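Local structure of GH62 hydrolase (Scytalidium thermophilum, 4PVA) at residues 55-60 against 77-82; 70-75 against 87-92; 188-193 against 209-214. The protein probably removes arabinofuranosyl side groups from arabinoxylan as a family GH62 alpha-L-arabinofuranosidase of a thermophilic fungus. All blocks are in the same frame, centred on the assembly; numbering follows the deposited sequence.

Contact 1 of 3, residues 55-60 against 77-82; sequences GTYHVF and TDFAEA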
# COMPACT_ATOMS: atom_id res chain seq x y z
N GLY A 55 16.31 6.49 12.10
CA GLY A 55 16.39 5.23 12.81
C GLY A 55 15.09 4.73 13.42
O GLY A 55 15.08 3.62 13.96
N THR A 56 14.00 5.48 13.29
CA THR A 56 12.71 5.04 13.78
C THR A 56 11.78 4.70 12.62
O THR A 56 11.60 5.48 11.69
CB THR A 56 12.05 6.10 14.64
OG1 THR A 56 12.89 6.37 15.78
CG2 THR A 56 10.70 5.64 15.16
N TYR A 57 11.24 3.49 12.72
CA TYR A 57 10.19 3.01 11.79
C TYR A 57 8.82 3.44 12.29
O TYR A 57 8.48 3.21 13.45
CB TYR A 57 10.22 1.49 11.67
CG TYR A 57 11.51 0.95 11.15
CD1 TYR A 57 11.73 0.82 9.79
CD2 TYR A 57 12.55 0.58 12.02
CE1 TYR A 57 12.95 0.32 9.32
CE2 TYR A 57 13.72 0.06 11.54
CZ TYR A 57 13.92 -0.03 10.23
OH TYR A 57 15.14 -0.56 9.82
N HIS A 58 8.08 4.09 11.40
CA HIS A 58 6.74 4.57 11.66
C HIS A 58 5.78 3.78 10.78
O HIS A 58 5.92 3.82 9.58
CB HIS A 58 6.63 6.04 11.30
CG HIS A 58 7.51 6.93 12.13
ND1 HIS A 58 7.08 7.49 13.30
CD2 HIS A 58 8.78 7.34 11.94
CE1 HIS A 58 8.06 8.22 13.81
NE2 HIS A 58 9.10 8.15 13.01
N VAL A 59 4.87 3.05 11.40
CA VAL A 59 3.97 2.15 10.69
C VAL A 59 2.51 2.50 10.96
O VAL A 59 2.12 2.78 12.08
CB VAL A 59 4.22 0.68 11.08
CG1 VAL A 59 3.31 -0.26 10.28
CG2 VAL A 59 5.68 0.32 10.84
N PHE A 60 1.71 2.50 9.89
CA PHE A 60 0.26 2.54 9.99
C PHE A 60 -0.25 1.25 9.41
O PHE A 60 0.26 0.78 8.38
CB PHE A 60 -0.34 3.74 9.24
CG PHE A 60 0.17 5.09 9.73
CD1 PHE A 60 1.45 5.52 9.39
CD2 PHE A 60 -0.61 5.89 10.53
CE1 PHE A 60 1.94 6.73 9.85
CE2 PHE A 60 -0.13 7.12 10.96
CZ PHE A 60 1.13 7.52 10.61
N THR A 77 12.32 0.80 16.69
CA THR A 77 13.63 0.92 16.10
C THR A 77 14.23 -0.41 15.66
O THR A 77 15.18 -0.40 14.91
CB THR A 77 14.63 1.58 17.09
OG1 THR A 77 14.73 0.80 18.30
CG2 THR A 77 14.18 2.96 17.43
N ASP A 78 13.66 -1.50 16.10
CA ASP A 78 14.20 -2.83 15.88
C ASP A 78 13.07 -3.78 15.50
O ASP A 78 12.17 -3.98 16.24
CB ASP A 78 14.87 -3.25 17.21
CG ASP A 78 15.50 -4.62 17.19
OD1 ASP A 78 15.13 -5.51 16.45
OD2 ASP A 78 16.38 -4.77 18.06
N PHE A 79 13.17 -4.38 14.30
CA PHE A 79 12.12 -5.25 13.82
C PHE A 79 11.75 -6.33 14.80
O PHE A 79 10.58 -6.69 14.92
CB PHE A 79 12.47 -5.90 12.50
CG PHE A 79 12.47 -4.97 11.33
CD1 PHE A 79 11.28 -4.43 10.87
CD2 PHE A 79 13.64 -4.64 10.70
CE1 PHE A 79 11.30 -3.54 9.81
CE2 PHE A 79 13.66 -3.78 9.61
CZ PHE A 79 12.48 -3.22 9.19
N ALA A 80 12.74 -6.87 15.51
CA ALA A 80 12.47 -7.94 16.47
C ALA A 80 11.71 -7.51 17.70
O ALA A 80 11.18 -8.35 18.44
CB ALA A 80 13.78 -8.58 16.89
N GLU A 81 11.64 -6.20 17.92
CA GLU A 81 10.89 -5.58 19.02
C GLU A 81 9.59 -4.91 18.58
O GLU A 81 8.86 -4.38 19.39
CB GLU A 81 11.76 -4.56 19.78
CG GLU A 81 13.02 -5.16 20.40
CD GLU A 81 12.71 -6.31 21.34
OE1 GLU A 81 11.67 -6.26 22.04
OE2 GLU A 81 13.50 -7.29 21.36
N ALA A 82 9.29 -4.95 17.28
CA ALA A 82 8.06 -4.34 16.76
C ALA A 82 6.80 -4.86 17.43
O ALA A 82 5.84 -4.12 17.64
CB ALA A 82 7.94 -4.56 15.25
O HOH W 1 16.67 1.51 13.77

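Contact 2 of 3, residues 70-75 against 87-92; sequences NMVYFN and FYYLDQ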
# COMPACT_ATOMS: atom_id res chain seq x y z
N ASN A 70 -10.56 -0.65 11.39
CA ASN A 70 -10.06 0.67 11.71
C ASN A 70 -8.52 0.61 11.63
O ASN A 70 -8.00 -0.31 10.98
CB ASN A 70 -10.64 1.15 13.03
CG ASN A 70 -10.62 2.66 13.16
OD1 ASN A 70 -9.60 3.23 13.53
ND2 ASN A 70 -11.77 3.29 13.02
N MSE A 71 -7.78 1.58 12.16
CA MSE A 71 -6.34 1.68 11.91
C MSE A 71 -5.57 1.98 13.17
O MSE A 71 -6.12 2.54 14.15
CB MSE A 71 -6.04 2.71 10.79
CG MSE A 71 -6.78 2.37 9.49
SE MSE A 71 -6.39 3.59 8.04
CE MSE A 71 -7.01 5.24 8.92
N VAL A 72 -4.31 1.62 13.11
CA VAL A 72 -3.37 1.83 14.21
C VAL A 72 -2.11 2.48 13.71
O VAL A 72 -1.72 2.27 12.54
CB VAL A 72 -2.95 0.53 14.94
CG1 VAL A 72 -4.09 0.01 15.78
CG2 VAL A 72 -2.39 -0.54 14.00
N TYR A 73 -1.45 3.24 14.57
CA TYR A 73 -0.12 3.73 14.36
C TYR A 73 0.80 3.13 15.44
O TYR A 73 0.41 3.06 16.62
CB TYR A 73 -0.09 5.26 14.44
CG TYR A 73 1.29 5.82 14.61
CD1 TYR A 73 2.16 5.94 13.54
CD2 TYR A 73 1.74 6.20 15.87
CE1 TYR A 73 3.43 6.44 13.69
CE2 TYR A 73 3.03 6.69 16.05
CZ TYR A 73 3.87 6.81 14.97
OH TYR A 73 5.16 7.30 15.18
N PHE A 74 2.02 2.79 15.07
CA PHE A 74 3.04 2.44 16.04
C PHE A 74 4.42 2.71 15.46
O PHE A 74 4.59 2.83 14.25
CB PHE A 74 2.88 0.98 16.49
CG PHE A 74 2.93 -0.04 15.40
CD1 PHE A 74 1.81 -0.29 14.59
CD2 PHE A 74 4.07 -0.79 15.18
CE1 PHE A 74 1.87 -1.26 13.61
CE2 PHE A 74 4.12 -1.76 14.18
CZ PHE A 74 3.01 -1.99 13.40
N ASN A 75 5.43 2.77 16.34
CA ASN A 75 6.78 2.95 15.92
C ASN A 75 7.71 2.04 16.70
O ASN A 75 7.32 1.50 17.74
CB ASN A 75 7.22 4.43 15.97
CG ASN A 75 7.17 5.00 17.38
OD1 ASN A 75 7.85 4.51 18.29
ND2 ASN A 75 6.42 6.05 17.56
N PHE A 87 0.32 0.14 20.47
CA PHE A 87 -0.49 0.64 19.38
C PHE A 87 -1.19 1.92 19.81
O PHE A 87 -1.73 2.00 20.92
CB PHE A 87 -1.58 -0.36 18.98
CG PHE A 87 -1.10 -1.57 18.23
CD1 PHE A 87 0.21 -1.70 17.74
CD2 PHE A 87 -2.00 -2.58 17.97
CE1 PHE A 87 0.60 -2.84 17.03
CE2 PHE A 87 -1.61 -3.73 17.28
CZ PHE A 87 -0.32 -3.85 16.80
N TYR A 88 -1.16 2.93 18.96
CA TYR A 88 -2.12 4.02 19.07
C TYR A 88 -3.29 3.71 18.15
O TYR A 88 -3.14 3.71 16.92
CB TYR A 88 -1.51 5.37 18.72
CG TYR A 88 -2.46 6.51 19.02
CD1 TYR A 88 -3.46 6.87 18.12
CD2 TYR A 88 -2.38 7.21 20.24
CE1 TYR A 88 -4.34 7.90 18.41
CE2 TYR A 88 -3.27 8.23 20.52
CZ TYR A 88 -4.24 8.56 19.61
OH TYR A 88 -5.14 9.58 19.87
N TYR A 89 -4.46 3.41 18.71
CA TYR A 89 -5.67 3.16 17.96
C TYR A 89 -6.22 4.48 17.45
O TYR A 89 -6.62 5.36 18.22
CB TYR A 89 -6.66 2.39 18.81
CG TYR A 89 -6.22 0.98 19.12
CD1 TYR A 89 -6.40 -0.03 18.21
CD2 TYR A 89 -5.63 0.66 20.33
CE1 TYR A 89 -6.03 -1.32 18.47
CE2 TYR A 89 -5.25 -0.64 20.61
CZ TYR A 89 -5.47 -1.63 19.67
OH TYR A 89 -5.09 -2.92 19.94
N LEU A 90 -6.21 4.64 16.13
CA LEU A 90 -6.44 5.94 15.54
C LEU A 90 -7.89 6.44 15.66
O LEU A 90 -8.13 7.62 15.44
CB LEU A 90 -5.98 5.92 14.08
CG LEU A 90 -4.46 5.95 13.97
CD1 LEU A 90 -3.99 5.52 12.59
CD2 LEU A 90 -3.89 7.32 14.23
N ASP A 91 -8.80 5.56 16.05
CA ASP A 91 -10.16 6.01 16.42
C ASP A 91 -10.20 6.94 17.63
O ASP A 91 -11.25 7.56 17.85
CB ASP A 91 -11.15 4.84 16.54
CG ASP A 91 -10.73 3.80 17.55
OD1 ASP A 91 -10.06 4.12 18.54
OD2 ASP A 91 -11.07 2.63 17.32
N GLN A 92 -9.08 7.06 18.34
CA GLN A 92 -8.91 8.01 19.45
C GLN A 92 -8.54 9.40 18.97
O GLN A 92 -8.64 10.36 19.73
CB GLN A 92 -7.83 7.51 20.43
CG GLN A 92 -8.16 6.17 21.01
CD GLN A 92 -9.47 6.21 21.70
OE1 GLN A 92 -9.61 6.89 22.73
NE2 GLN A 92 -10.48 5.55 21.12

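Contact 3 of 3, residues 188-193 against 209-214; sequences GHLYRS and IVLQDT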
# COMPACT_ATOMS: atom_id res chain seq x y z
N GLY A 188 -11.28 -6.53 -11.36
CA GLY A 188 -10.37 -6.63 -12.49
C GLY A 188 -9.93 -5.32 -13.11
O GLY A 188 -9.29 -5.34 -14.14
N HIS A 189 -10.23 -4.19 -12.48
CA HIS A 189 -9.83 -2.87 -13.01
C HIS A 189 -8.89 -2.15 -12.07
O HIS A 189 -9.01 -2.26 -10.84
CB HIS A 189 -11.04 -1.97 -13.27
CG HIS A 189 -12.12 -2.62 -14.09
ND1 HIS A 189 -13.27 -3.11 -13.52
CD2 HIS A 189 -12.19 -2.89 -15.41
CE1 HIS A 189 -14.01 -3.66 -14.47
NE2 HIS A 189 -13.38 -3.54 -15.62
N LEU A 190 -8.00 -1.39 -12.67
CA LEU A 190 -7.14 -0.42 -11.98
C LEU A 190 -7.48 0.94 -12.56
O LEU A 190 -7.39 1.13 -13.79
CB LEU A 190 -5.67 -0.78 -12.14
CG LEU A 190 -4.67 0.16 -11.45
CD1 LEU A 190 -4.78 0.10 -9.96
CD2 LEU A 190 -3.25 -0.12 -11.85
N TYR A 191 -7.85 1.87 -11.68
CA TYR A 191 -8.28 3.21 -12.04
C TYR A 191 -7.23 4.23 -11.66
O TYR A 191 -6.49 4.02 -10.73
CB TYR A 191 -9.58 3.61 -11.36
CG TYR A 191 -10.73 2.65 -11.60
CD1 TYR A 191 -11.56 2.82 -12.68
CD2 TYR A 191 -11.02 1.62 -10.76
CE1 TYR A 191 -12.64 1.94 -12.92
CE2 TYR A 191 -12.08 0.74 -10.98
CZ TYR A 191 -12.86 0.91 -12.06
OH TYR A 191 -13.99 0.06 -12.25
N ARG A 192 -7.25 5.37 -12.36
CA ARG A 192 -6.33 6.48 -12.09
C ARG A 192 -7.01 7.79 -12.36
O ARG A 192 -7.53 8.02 -13.45
CB ARG A 192 -5.09 6.38 -12.95
CG ARG A 192 -4.00 7.42 -12.69
CD ARG A 192 -2.97 7.49 -13.84
NE ARG A 192 -3.61 7.90 -15.07
CZ ARG A 192 -4.01 9.12 -15.33
NH1 ARG A 192 -3.71 10.13 -14.52
NH2 ARG A 192 -4.70 9.37 -16.42
N SER A 193 -6.95 8.68 -11.37
CA SER A 193 -7.33 10.11 -11.51
C SER A 193 -6.09 10.96 -11.33
O SER A 193 -5.06 10.50 -10.83
CB SER A 193 -8.35 10.52 -10.45
OG SER A 193 -9.61 9.87 -10.66
N ILE A 209 -9.70 3.93 -16.61
CA ILE A 209 -9.21 2.57 -16.43
C ILE A 209 -7.84 2.48 -17.09
O ILE A 209 -7.75 2.68 -18.31
CB ILE A 209 -10.19 1.54 -17.04
CG1 ILE A 209 -11.51 1.55 -16.27
CG2 ILE A 209 -9.55 0.16 -16.99
CD1 ILE A 209 -12.64 0.75 -16.90
N VAL A 210 -6.80 2.21 -16.32
CA VAL A 210 -5.46 2.18 -16.90
C VAL A 210 -4.99 0.76 -17.21
O VAL A 210 -4.22 0.59 -18.12
CB VAL A 210 -4.43 2.92 -16.04
CG1 VAL A 210 -4.71 4.43 -16.00
CG2 VAL A 210 -4.35 2.34 -14.68
N LEU A 211 -5.46 -0.23 -16.47
CA LEU A 211 -5.23 -1.64 -16.75
C LEU A 211 -6.45 -2.42 -16.35
O LEU A 211 -7.15 -2.06 -15.42
CB LEU A 211 -4.07 -2.17 -15.95
CG LEU A 211 -2.67 -1.74 -16.24
CD1 LEU A 211 -1.74 -2.40 -15.24
CD2 LEU A 211 -2.23 -2.02 -17.67
N GLN A 212 -6.72 -3.51 -17.08
CA GLN A 212 -7.80 -4.39 -16.71
C GLN A 212 -7.52 -5.83 -17.11
O GLN A 212 -6.84 -6.07 -18.13
CB GLN A 212 -9.15 -3.90 -17.29
CG GLN A 212 -9.20 -3.87 -18.79
CD GLN A 212 -10.53 -3.35 -19.33
OE1 GLN A 212 -11.37 -2.84 -18.60
NE2 GLN A 212 -10.71 -3.48 -20.63
N ASP A 213 -8.01 -6.78 -16.33
CA ASP A 213 -7.99 -8.18 -16.72
C ASP A 213 -9.36 -8.78 -16.44
O ASP A 213 -9.59 -9.41 -15.41
CB ASP A 213 -6.90 -8.98 -16.02
CG ASP A 213 -6.68 -10.34 -16.65
OD1 ASP A 213 -7.68 -11.00 -17.01
OD2 ASP A 213 -5.51 -10.75 -16.79
N THR A 214 -10.27 -8.57 -17.39
CA THR A 214 -11.66 -8.92 -17.23
C THR A 214 -11.88 -10.43 -17.21
O THR A 214 -12.78 -10.91 -16.55
CB THR A 214 -12.51 -8.26 -18.34
OG1 THR A 214 -12.02 -8.69 -19.60
CG2 THR A 214 -12.39 -6.75 -18.26
O HOH W 2 -14.16 -3.75 -18.19

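Contact 1 of 3, residues 55-60 against 77-82
A single water takes the place of any direct hydrogen bond between Gly-55 and Thr-77: it donates to Gly-55 O at 2.6 Å and to Thr-77 O at 2.7 Å, so two carbonyls that could not bond each other are joined through its two protons. Beside this bridge the methyl Thr-77 CG2 lies 3.6 Å from Gly-55 O. It is turned to that side because OG1 takes the place between backbone N and carbonyl carbon (chi1 59°), which puts CG2 next to the backbone N.

The apolar half of the contact belongs to Tyr-57 and Phe-79, whose side chains cross at about a right angle. Phe-79 CZ sits over one face of the Tyr-57 ring, 3.6 Å from Tyr-57 CE1, and Tyr-57 CE2 over one face of Phe-79; the ring centroids are 4.6 Å apart. With the planes inclined at 42°, the pair is oblique, neither a parallel stack nor a T-shape. Thr-77 O meets the Tyr-57 ring differently, in its plane at the CE2 edge. Ile-299 touches both side chains, and Phe-76 meets Tyr-57 as well.

Just before Phe-79 in the chain, Asp-78 OD1 accepts from Ala-80 N at 2.9 Å and thereby shapes the turn. The arrangement is that of an irregular chain leaving an antiparallel beta sheet: pairing has ended, and an Asx turn at Asp-78 carries the chain on while its aromatic residue packs back on the strand start.

Contact 2 of 3, residues 70-75 against 87-92
Tyr-73 and Tyr-88 form the hydrogen-bonded pair of this antiparallel beta hairpin: Tyr-88 N reaches Tyr-73 O at 2.8 Å and Tyr-73 N reaches Tyr-88 O at 2.9 Å. A third bond, from Leu-90 N to Met-71 O (2.9 Å, 164° at the hydrogen), extends the pairing into the 3-10 turn. At the far end Asn-70 OD1 accepts from Met-71 N, which stands above the carbonyl plane, while Asn-70 ND2 donates to Gly-96 O and Gly-98 O. With CG anti to the backbone N (chi1 -157°), the amide reaches Asp-91, Asn-70 OD1 lying 3.7 Å from Asp-91 CB. Those two glycine carbonyls would probably lose this donor, and a gap would open beside Asp-91, with an alanine here.

Packing follows on the face of Val-72 and Tyr-89, which run side by side, with Val-72 CG1 3.4 Å from Tyr-89 CD1. Next to them, Phe-87 CE1 lies over one face of Phe-74, the planes inclined at 39°. Leu-90 CD1 fits against Met-71 CB (selenomethionine) at 3.9 Å.

Tyr-89 OH bonds Asp-38, and Asp-91 forms a salt bridge with Arg-40. Strand 88-89 edges its four-stranded sheet; strand 68-76 also pairs with strand 56-65, and Met-71 reaches strand 113-119 of the next sheet.

Contact 3 of 3, residues 188-193 against 209-214
Leu-190 faces two residues at once, Val-210 and Leu-211, and this is the classic beta bulge of the antiparallel pair. Leu-190 N donates to Leu-211 O at 3.0 Å, whereas Leu-190 O accepts from Val-210 N at 2.8 Å; the register accordingly moves by one before Tyr-191 meets Ile-209. A third bond, Asp-213 N to Gly-188 O (2.9 Å), lies in the carbonyl plane and carries the pairing past the strand end.

Val-210, the extra residue, uses both methyls. CG1 presses on Arg-192 CB at 3.6 Å and also lies at the edge of the guanidinium group, while CG2 meets the branched end of Leu-190 at CD2. Arg-192 sends CG anti to its own N (chi1 -175°) and bends at chi3, which folds the chain around that methyl.

On the other face His-189, Tyr-191, Ile-209 and Gln-212 line up. The flank of Tyr-191 runs beside Ile-209, Tyr-191 CE1 3.6 Å from Ile-209 CG1. His-189 and Gln-212 extend in the same direction, and Gln-212 OE1 lies in the imidazole plane, 3.3 Å from His-189 CD2. A water in that plane is 2.7 Å from His-189 NE2 and donates to Gln-212 OE1.

Farther out, Asp-185 OD2 is hydrogen-bonded to both His-189 ND1 and Tyr-191 OH, tying together the polar ends of two residues on one face. Helix 150-155 covers this face through Ile-151, Ile-152 and Asn-155. The guanidinium of Arg-192 has a salt bridge to Asp-262 and hydrogen bonds to Gln-194 and His-180.

At Gly-188, positive phi (88°) favours glycine, and a modelled CB would crowd Asp-213 O. With ND1 on a carboxylate and NE2 on water, the imidazole has a polar partner at each nitrogen, which would be expected to fix its rotation.

In the fold
Following the chain from the N terminus, contact 1 opens first, at the start of strand 56-65, and closes when the loop after strand 68-76 returns to Tyr-57. Contact 2 starts inside that span, at residues 70-75, and closes beyond it at 87-92, so the two cross along the chain. They meet directly: His-58 ND1 lies 2.7 Å from Tyr-73 OH, probably hydrogen-bonded, and both contacts reach the sheet of strands 44-53, 56-65, 68-76 and 88-89. Contact 3 follows in series, closing the hairpin of strands 189-196 and 208-212 in another four-stranded sheet. It lies on the opposite side of the chain's centre, about 34 Å from contact 1 between centres, consistent with the five-bladed beta-propeller of GH62 enzymes.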